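Side-chain contacts in penicillin-binding protein A (Mycobacterium tuberculosis, PDB 3UN7), which probably cross-links peptidoglycan as a D,D-transpeptidase of the mycobacterial cell wall and takes part in regulating cell length: residues A[70-73]-A[78-81]; A[133-138]-A[451-456]; A[323-328]-A[424-429]. All coordinates share one frame; numbering follows the deposited sequence.

Interaction 1. Residues A[70-73]-A[78-81]; sequences ALER and ILNG
Glu72 OE1 has two kinds of neighbour, a salt bridge to NE of Arg23 and an apolar contact, with Leu79 CD1 3.6 Å away from it. The other carboxylate oxygen, OE2, is salt-bridged to NE of Arg47 and has a further, weak hydrogen bond with Tyr49 OH, so both oxygens are held and the rotation of the carboxylate is fixed. A buried negative charge compensated by two arginines in this way would be expected to remain ionised.

The Glu72 chain is bent at chi2 (-81°), and its end meets Leu79 CD1 with the two side chains roughly perpendicular, one delta methyl against one oxygen. The same methyl, CD1, also touches the main chain, lying 3.8 Å from Leu71 O. Leu79, directed at the other helix, thus supplies the touching methyl, and Glu72 OE1 and Leu71 O meet it; the cross-contact is one of van der Waals fit, while the polar grip comes from outside.

Gly81 N bonds Ile78 O at 3.2 Å, and Gly81, with positive phi, is the first residue after the second helix to leave helical geometry. Leu71 and Leu79 both lie against Ile26; Leu71 also reaches Thr107 and Leu79 reaches Val105, both of strand 104-107. The arrangement is that of two short consecutive helices, 70-74 and 76-79, laid on the mixed sheet of the region assigned to the dimerisation domain.

Interaction 2. Residues A[133-138]-A[451-456]; sequences VVALEP and RAVIEA
Val453 presents one methyl to each of two strand residues, Val133 and Ala135. Its CG2 lies 3.8 Å from Val133 CG1, and its CG1 lies 4.1 Å from Ala135 CB. The division of labour follows from the torsion: chi1 of 171° sets CG1 opposite the helix nitrogen and CG2 opposite the carbonyl carbon, so that the fork opens along the strand and spans residues two apart. Val133 answers with the branch placed by its own chi1 of 175°, and the two valine side chains run side by side in opposing senses and touch through one methyl each. The alpha carbons of Ala135 and Val453, 7.7 Å apart, are the closest pair; the alanine meets the valine through its single methyl.

The next shell fills the sides of this apolar cluster. Ile113 of helix 111-123 touches both Ala135 and Val453, Met121 of the same helix reaches Val133, and Val427 on the adjoining strand meets Ala135 and Val453 alike.

Farther out, backbone bonds set the strand. It is hydrogen-bonded on one edge to 143-149 and on the other to 425-431, which fixes Val133 and Ala135 on the face turned to the helix while Val134 points away. The turn of helix around Val453 carries the bond from Glu455 N to Arg451 O, 2.8 Å long, while the Arg451 side chain separately binds Glu378 by a salt bridge and Lys384 O by a hydrogen bond.

What results is the C-terminal helix packed by apolar side chains on a five-stranded antiparallel sheet, an arrangement characteristic of the transpeptidase domain of penicillin-binding proteins and of the related beta-lactamases.

Interaction 3. Residues A[323-328]-A[424-429]; sequences IAATIA and KVAVAV
Ala426 and Ala325 bring a helix and a strand of the antiparallel transpeptidase sheet together closely, in the alpha/beta layering of the penicillin-binding protein fold. The axes of the short segments approach to 7.3 Å and run nearly antiparallel, at 157° between their N-to-C directions. The alpha carbons of Ala325 and Ala426 are only 5.1 Å apart, which small side chains permit.

The tight part is centred on one methyl. Ala426 CB points at the helix and settles against its main chain, 3.7 Å from Ala325 CA and the same from Ala325 N. Ala325 CB lies alongside at 3.8 Å rather than head-on, and Ala324 closes the other flank of the methyl more slackly, its CB standing 4.3 Å from Ala426 CB. With no longer side chain in between, the strand touches helix backbone as much as helix side chain; the side-chain contacts are methyl on methyl, with backbone atoms touched as well.

Toward the C-terminal end of the helix the fit relaxes. Ala328 is turned to the strand, yet Ala328 CB remains 5.0 Å from Ala426 CB, and the residue is partly exposed, leaning instead on Phe417 and Pro423. There the strand begins irregularly: Lys424 and Val425 both face Ala418 in a classic beta bulge. Lys424 is exposed, its CB turned away from the helix, and its NZ is bonded to Ala422 O.

The opposite face of the strand is closed again, since Val425 points away from helix 317-328 and packs on Ala457 of helix 446-458. The strand is thus sandwiched between helices. Beyond the alanine cluster, toward the N-terminal side of 323-328, the remaining touch is a loose one, Ala324 CB lying 4.3 Å from Val427 O.

Reading from the N terminus, interaction 1 comes first and closes a short loop of four residues between two neighbouring helices of the dimerisation region. It is complete before interaction 2 opens at 133-138, and the two stay apart, about 13 Å between nearest atoms. Interaction 2 then spans more than three hundred residues to 451-456, and interaction 3 (323-328 with 424-429) is nested inside that long loop. Here the contacts meet: 133-138 and 424-429 lie on adjacent antiparallel strands, with Leu136 N 2.8 Å from Ala426 O in a probable hydrogen bond. Together interactions 2 and 3 attach helices 446-458 and 317-328 to one transpeptidase sheet.

Interaction 1. Residues A[70-73]-A[78-81]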
loop_
_atom_site.group_PDB
_atom_site.type_symbol
_atom_site.label_atom_id
_atom_site.label_comp_id
_atom_site.label_asym_id
_atom_site.label_seq_id
_atom_site.Cartn_x
_atom_site.Cartn_y
_atom_site.Cartn_z
ATOM N N ALA A 70 13.673 -2.350 9.045
ATOM C CA ALA A 70 12.959 -1.154 8.589
ATOM C C ALA A 70 13.786 0.134 8.795
ATOM O O ALA A 70 14.965 0.150 8.438
ATOM C CB ALA A 70 11.567 -1.062 9.239
ATOM N N LEU A 71 13.201 1.187 9.373
ATOM C CA LEU A 71 13.942 2.466 9.511
ATOM C C LEU A 71 15.078 2.436 10.526
ATOM O O LEU A 71 16.034 3.194 10.391
ATOM C CB LEU A 71 13.014 3.633 9.833
ATOM C CG LEU A 71 12.115 4.163 8.724
ATOM C CD1 LEU A 71 11.320 5.358 9.270
ATOM C CD2 LEU A 71 12.932 4.553 7.471
ATOM N N GLU A 72 14.982 1.573 11.545
ATOM C CA GLU A 72 16.129 1.387 12.449
ATOM C C GLU A 72 17.351 0.971 11.619
ATOM O O GLU A 72 18.485 1.422 11.863
ATOM C CB GLU A 72 15.852 0.344 13.547
ATOM C CG GLU A 72 14.725 0.688 14.539
ATOM C CD GLU A 72 15.138 1.648 15.660
ATOM O OE1 GLU A 72 16.039 2.499 15.457
ATOM O OE2 GLU A 72 14.551 1.547 16.761
ATOM N N ARG A 73 17.123 0.115 10.628
ATOM C CA ARG A 73 18.222 -0.359 9.785
ATOM C C ARG A 73 18.611 0.700 8.750
ATOM O O ARG A 73 19.797 1.030 8.599
ATOM C CB ARG A 73 17.862 -1.682 9.097
ATOM C CG ARG A 73 19.055 -2.337 8.376
ATOM C CD ARG A 73 18.755 -3.787 7.979
ATOM N NE ARG A 73 19.944 -4.503 7.483
ATOM C CZ ARG A 73 20.878 -5.066 8.258
ATOM N NH1 ARG A 73 20.812 -4.997 9.591
ATOM N NH2 ARG A 73 21.907 -5.694 7.698
ATOM N N ILE A 78 22.446 7.648 10.978
ATOM C CA ILE A 78 21.904 8.858 11.597
ATOM C C ILE A 78 21.523 8.568 13.055
ATOM O O ILE A 78 21.914 9.302 13.982
ATOM C CB ILE A 78 20.708 9.426 10.779
ATOM C CG1 ILE A 78 21.222 10.055 9.465
ATOM C CG2 ILE A 78 19.872 10.432 11.600
ATOM C CD1 ILE A 78 21.889 11.432 9.624
ATOM N N LEU A 79 20.797 7.470 13.261
ATOM C CA LEU A 79 20.280 7.167 14.589
ATOM C C LEU A 79 21.379 6.841 15.584
ATOM O O LEU A 79 21.289 7.228 16.752
ATOM C CB LEU A 79 19.229 6.042 14.533
ATOM C CG LEU A 79 17.978 6.445 13.754
ATOM C CD1 LEU A 79 17.161 5.228 13.380
ATOM C CD2 LEU A 79 17.152 7.411 14.597
ATOM N N ASN A 80 22.412 6.133 15.132
ATOM C CA ASN A 80 23.545 5.833 16.009
ATOM C C ASN A 80 24.638 6.914 16.028
ATOM O O ASN A 80 25.590 6.823 16.801
ATOM C CB ASN A 80 24.112 4.417 15.765
ATOM C CG ASN A 80 24.883 4.286 14.462
ATOM O OD1 ASN A 80 25.471 5.244 13.979
ATOM N ND2 ASN A 80 24.899 3.071 13.892
ATOM N N GLY A 81 24.482 7.937 15.195
ATOM C CA GLY A 81 25.385 9.096 15.200
ATOM C C GLY A 81 26.702 8.930 14.454
ATOM O O GLY A 81 27.578 9.780 14.568
#

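Interaction 2. Residues A[133-138]-A[451-456]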
loop_
_atom_site.group_PDB
_atom_site.type_symbol
_atom_site.label_atom_id
_atom_site.label_comp_id
_atom_site.label_asym_id
_atom_site.label_seq_id
_atom_site.Cartn_x
_atom_site.Cartn_y
_atom_site.Cartn_z
ATOM N N VAL A 133 -2.755 -1.512 4.971
ATOM C CA VAL A 133 -3.326 -0.236 4.595
ATOM C C VAL A 133 -2.194 0.740 4.273
ATOM O O VAL A 133 -1.211 0.844 5.015
ATOM C CB VAL A 133 -4.208 0.372 5.725
ATOM C CG1 VAL A 133 -4.696 1.770 5.341
ATOM C CG2 VAL A 133 -5.392 -0.549 6.064
ATOM N N VAL A 134 -2.333 1.459 3.170
ATOM C CA VAL A 134 -1.348 2.459 2.785
ATOM C C VAL A 134 -2.104 3.731 2.482
ATOM O O VAL A 134 -3.156 3.698 1.816
ATOM C CB VAL A 134 -0.529 2.048 1.520
ATOM C CG1 VAL A 134 0.403 3.184 1.094
ATOM C CG2 VAL A 134 0.284 0.787 1.786
ATOM N N ALA A 135 -1.572 4.850 2.960
ATOM C CA ALA A 135 -2.094 6.154 2.623
ATOM C C ALA A 135 -0.952 7.012 2.093
ATOM O O ALA A 135 0.153 7.033 2.645
ATOM C CB ALA A 135 -2.782 6.812 3.834
ATOM N N LEU A 136 -1.232 7.694 0.994
ATOM C CA LEU A 136 -0.242 8.516 0.307
ATOM C C LEU A 136 -0.828 9.894 0.101
ATOM O O LEU A 136 -2.048 10.052 -0.032
ATOM C CB LEU A 136 0.109 7.920 -1.067
ATOM C CG LEU A 136 0.693 6.499 -1.135
ATOM C CD1 LEU A 136 0.932 6.091 -2.586
ATOM C CD2 LEU A 136 2.011 6.399 -0.336
ATOM N N GLU A 137 0.038 10.894 0.072
ATOM C CA GLU A 137 -0.371 12.241 -0.317
ATOM C C GLU A 137 -0.057 12.381 -1.796
ATOM O O GLU A 137 1.115 12.401 -2.161
ATOM C CB GLU A 137 0.422 13.275 0.476
ATOM C CG GLU A 137 0.023 14.718 0.180
ATOM C CD GLU A 137 0.598 15.649 1.215
ATOM O OE1 GLU A 137 1.816 15.886 1.181
ATOM O OE2 GLU A 137 -0.164 16.127 2.077
ATOM N N PRO A 138 -1.094 12.484 -2.654
ATOM C CA PRO A 138 -0.832 12.355 -4.082
ATOM C C PRO A 138 0.061 13.435 -4.705
ATOM O O PRO A 138 0.823 13.113 -5.611
ATOM C CB PRO A 138 -2.241 12.322 -4.700
ATOM C CG PRO A 138 -3.157 11.931 -3.557
ATOM C CD PRO A 138 -2.538 12.661 -2.394
ATOM N N ARG A 451 -12.434 4.251 3.932
ATOM C CA ARG A 451 -13.135 5.485 4.248
ATOM C C ARG A 451 -12.769 6.034 5.623
ATOM O O ARG A 451 -12.644 7.246 5.766
ATOM C CB ARG A 451 -14.652 5.333 4.085
ATOM C CG ARG A 451 -15.052 4.965 2.667
ATOM C CD ARG A 451 -16.553 5.106 2.439
ATOM N NE ARG A 451 -16.865 4.591 1.116
ATOM C CZ ARG A 451 -17.392 3.396 0.886
ATOM N NH1 ARG A 451 -17.723 2.603 1.904
ATOM N NH2 ARG A 451 -17.606 3.002 -0.365
ATOM N N ALA A 452 -12.569 5.157 6.616
ATOM C CA ALA A 452 -12.108 5.613 7.952
ATOM C C ALA A 452 -10.722 6.249 7.862
ATOM O O ALA A 452 -10.387 7.170 8.618
ATOM C CB ALA A 452 -12.069 4.451 8.943
ATOM N N VAL A 453 -9.900 5.724 6.956
ATOM C CA VAL A 453 -8.541 6.224 6.765
ATOM C C VAL A 453 -8.576 7.592 6.086
ATOM O O VAL A 453 -7.880 8.527 6.515
ATOM C CB VAL A 453 -7.663 5.208 5.988
ATOM C CG1 VAL A 453 -6.340 5.807 5.616
ATOM C CG2 VAL A 453 -7.440 3.973 6.836
ATOM N N ILE A 454 -9.401 7.704 5.044
ATOM C CA ILE A 454 -9.637 8.975 4.362
ATOM C C ILE A 454 -10.207 10.029 5.321
ATOM O O ILE A 454 -9.753 11.176 5.330
ATOM C CB ILE A 454 -10.561 8.794 3.128
ATOM C CG1 ILE A 454 -9.834 7.971 2.069
ATOM C CG2 ILE A 454 -10.984 10.165 2.572
ATOM C CD1 ILE A 454 -10.729 7.386 0.954
ATOM N N GLU A 455 -11.182 9.627 6.134
ATOM C CA GLU A 455 -11.798 10.541 7.100
ATOM C C GLU A 455 -10.728 11.102 8.029
ATOM O O GLU A 455 -10.681 12.310 8.253
ATOM C CB GLU A 455 -12.892 9.838 7.902
ATOM C CG GLU A 455 -13.668 10.763 8.857
ATOM C CD GLU A 455 -14.951 10.127 9.377
ATOM O OE1 GLU A 455 -15.431 9.137 8.758
ATOM O OE2 GLU A 455 -15.493 10.626 10.397
ATOM N N ALA A 456 -9.864 10.223 8.536
ATOM C CA ALA A 456 -8.783 10.619 9.445
ATOM C C ALA A 456 -7.833 11.597 8.764
ATOM O O ALA A 456 -7.430 12.608 9.359
ATOM C CB ALA A 456 -8.031 9.396 9.938
#

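Interaction 3. Residues A[323-328]-A[424-429]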
loop_
_atom_site.group_PDB
_atom_site.type_symbol
_atom_site.label_atom_id
_atom_site.label_comp_id
_atom_site.label_asym_id
_atom_site.label_seq_id
_atom_site.Cartn_x
_atom_site.Cartn_y
_atom_site.Cartn_z
ATOM N N ILE A 323 -1.159 3.697 -7.779
ATOM C CA ILE A 323 -2.063 3.831 -8.950
ATOM C C ILE A 323 -3.139 4.865 -8.655
ATOM O O ILE A 323 -3.368 5.789 -9.448
ATOM C CB ILE A 323 -2.696 2.481 -9.352
ATOM C CG1 ILE A 323 -1.629 1.555 -9.933
ATOM C CG2 ILE A 323 -3.809 2.665 -10.392
ATOM C CD1 ILE A 323 -2.019 0.088 -9.899
ATOM N N ALA A 324 -3.777 4.732 -7.491
ATOM C CA ALA A 324 -4.800 5.681 -7.067
ATOM C C ALA A 324 -4.216 7.108 -6.909
ATOM O O ALA A 324 -4.834 8.090 -7.336
ATOM C CB ALA A 324 -5.477 5.196 -5.765
ATOM N N ALA A 325 -3.028 7.213 -6.301
ATOM C CA ALA A 325 -2.351 8.512 -6.095
ATOM C C ALA A 325 -1.977 9.177 -7.430
ATOM O O ALA A 325 -2.102 10.381 -7.597
ATOM C CB ALA A 325 -1.092 8.319 -5.247
ATOM N N THR A 326 -1.499 8.369 -8.366
ATOM C CA THR A 326 -1.177 8.830 -9.721
ATOM C C THR A 326 -2.385 9.443 -10.450
ATOM O O THR A 326 -2.298 10.555 -10.974
ATOM C CB THR A 326 -0.528 7.672 -10.537
ATOM O OG1 THR A 326 0.707 7.310 -9.898
ATOM C CG2 THR A 326 -0.218 8.079 -11.984
ATOM N N ILE A 327 -3.501 8.726 -10.469
ATOM C CA ILE A 327 -4.748 9.242 -11.035
ATOM C C ILE A 327 -5.130 10.530 -10.302
ATOM O O ILE A 327 -5.376 11.547 -10.938
ATOM C CB ILE A 327 -5.863 8.167 -10.997
ATOM C CG1 ILE A 327 -5.474 6.999 -11.913
ATOM C CG2 ILE A 327 -7.208 8.722 -11.479
ATOM C CD1 ILE A 327 -6.170 5.675 -11.576
ATOM N N ALA A 328 -5.100 10.488 -8.967
ATOM C CA ALA A 328 -5.431 11.637 -8.118
ATOM C C ALA A 328 -4.614 12.880 -8.461
ATOM O O ALA A 328 -5.119 14.009 -8.442
ATOM C CB ALA A 328 -5.226 11.261 -6.646
ATOM N N LYS A 424 -6.249 14.936 -1.555
ATOM C CA LYS A 424 -5.254 15.176 -0.504
ATOM C C LYS A 424 -4.717 13.872 0.070
ATOM O O LYS A 424 -3.698 13.851 0.759
ATOM C CB LYS A 424 -5.852 16.048 0.606
ATOM C CG LYS A 424 -6.021 17.484 0.153
ATOM C CD LYS A 424 -7.422 17.991 0.428
ATOM C CE LYS A 424 -7.690 19.354 -0.258
ATOM N NZ LYS A 424 -8.962 19.338 -1.073
ATOM N N VAL A 425 -5.393 12.781 -0.259
ATOM C CA VAL A 425 -5.021 11.482 0.242
ATOM C C VAL A 425 -5.440 10.417 -0.778
ATOM O O VAL A 425 -6.464 10.553 -1.460
ATOM C CB VAL A 425 -5.629 11.237 1.658
ATOM C CG1 VAL A 425 -7.180 11.329 1.640
ATOM C CG2 VAL A 425 -5.127 9.936 2.293
ATOM N N ALA A 426 -4.629 9.382 -0.892
ATOM C CA ALA A 426 -4.962 8.204 -1.676
ATOM C C ALA A 426 -4.701 7.009 -0.772
ATOM O O ALA A 426 -3.753 7.037 0.007
ATOM C CB ALA A 426 -4.096 8.146 -2.890
ATOM N N VAL A 427 -5.521 5.969 -0.874
ATOM C CA VAL A 427 -5.402 4.817 0.016
ATOM C C VAL A 427 -5.481 3.510 -0.750
ATOM O O VAL A 427 -6.063 3.443 -1.840
ATOM C CB VAL A 427 -6.467 4.808 1.168
ATOM C CG1 VAL A 427 -6.377 6.083 2.000
ATOM C CG2 VAL A 427 -7.927 4.619 0.615
ATOM N N ALA A 428 -4.857 2.484 -0.191
ATOM C CA ALA A 428 -5.124 1.110 -0.606
ATOM C C ALA A 428 -5.338 0.287 0.630
ATOM O O ALA A 428 -4.557 0.380 1.587
ATOM C CB ALA A 428 -3.987 0.533 -1.409
ATOM N N VAL A 429 -6.399 -0.511 0.603
ATOM C CA VAL A 429 -6.693 -1.447 1.685
ATOM C C VAL A 429 -6.678 -2.812 1.058
ATOM O O VAL A 429 -7.349 -3.054 0.037
ATOM C CB VAL A 429 -8.074 -1.184 2.297
ATOM C CG1 VAL A 429 -8.410 -2.213 3.386
ATOM C CG2 VAL A 429 -8.157 0.230 2.828
#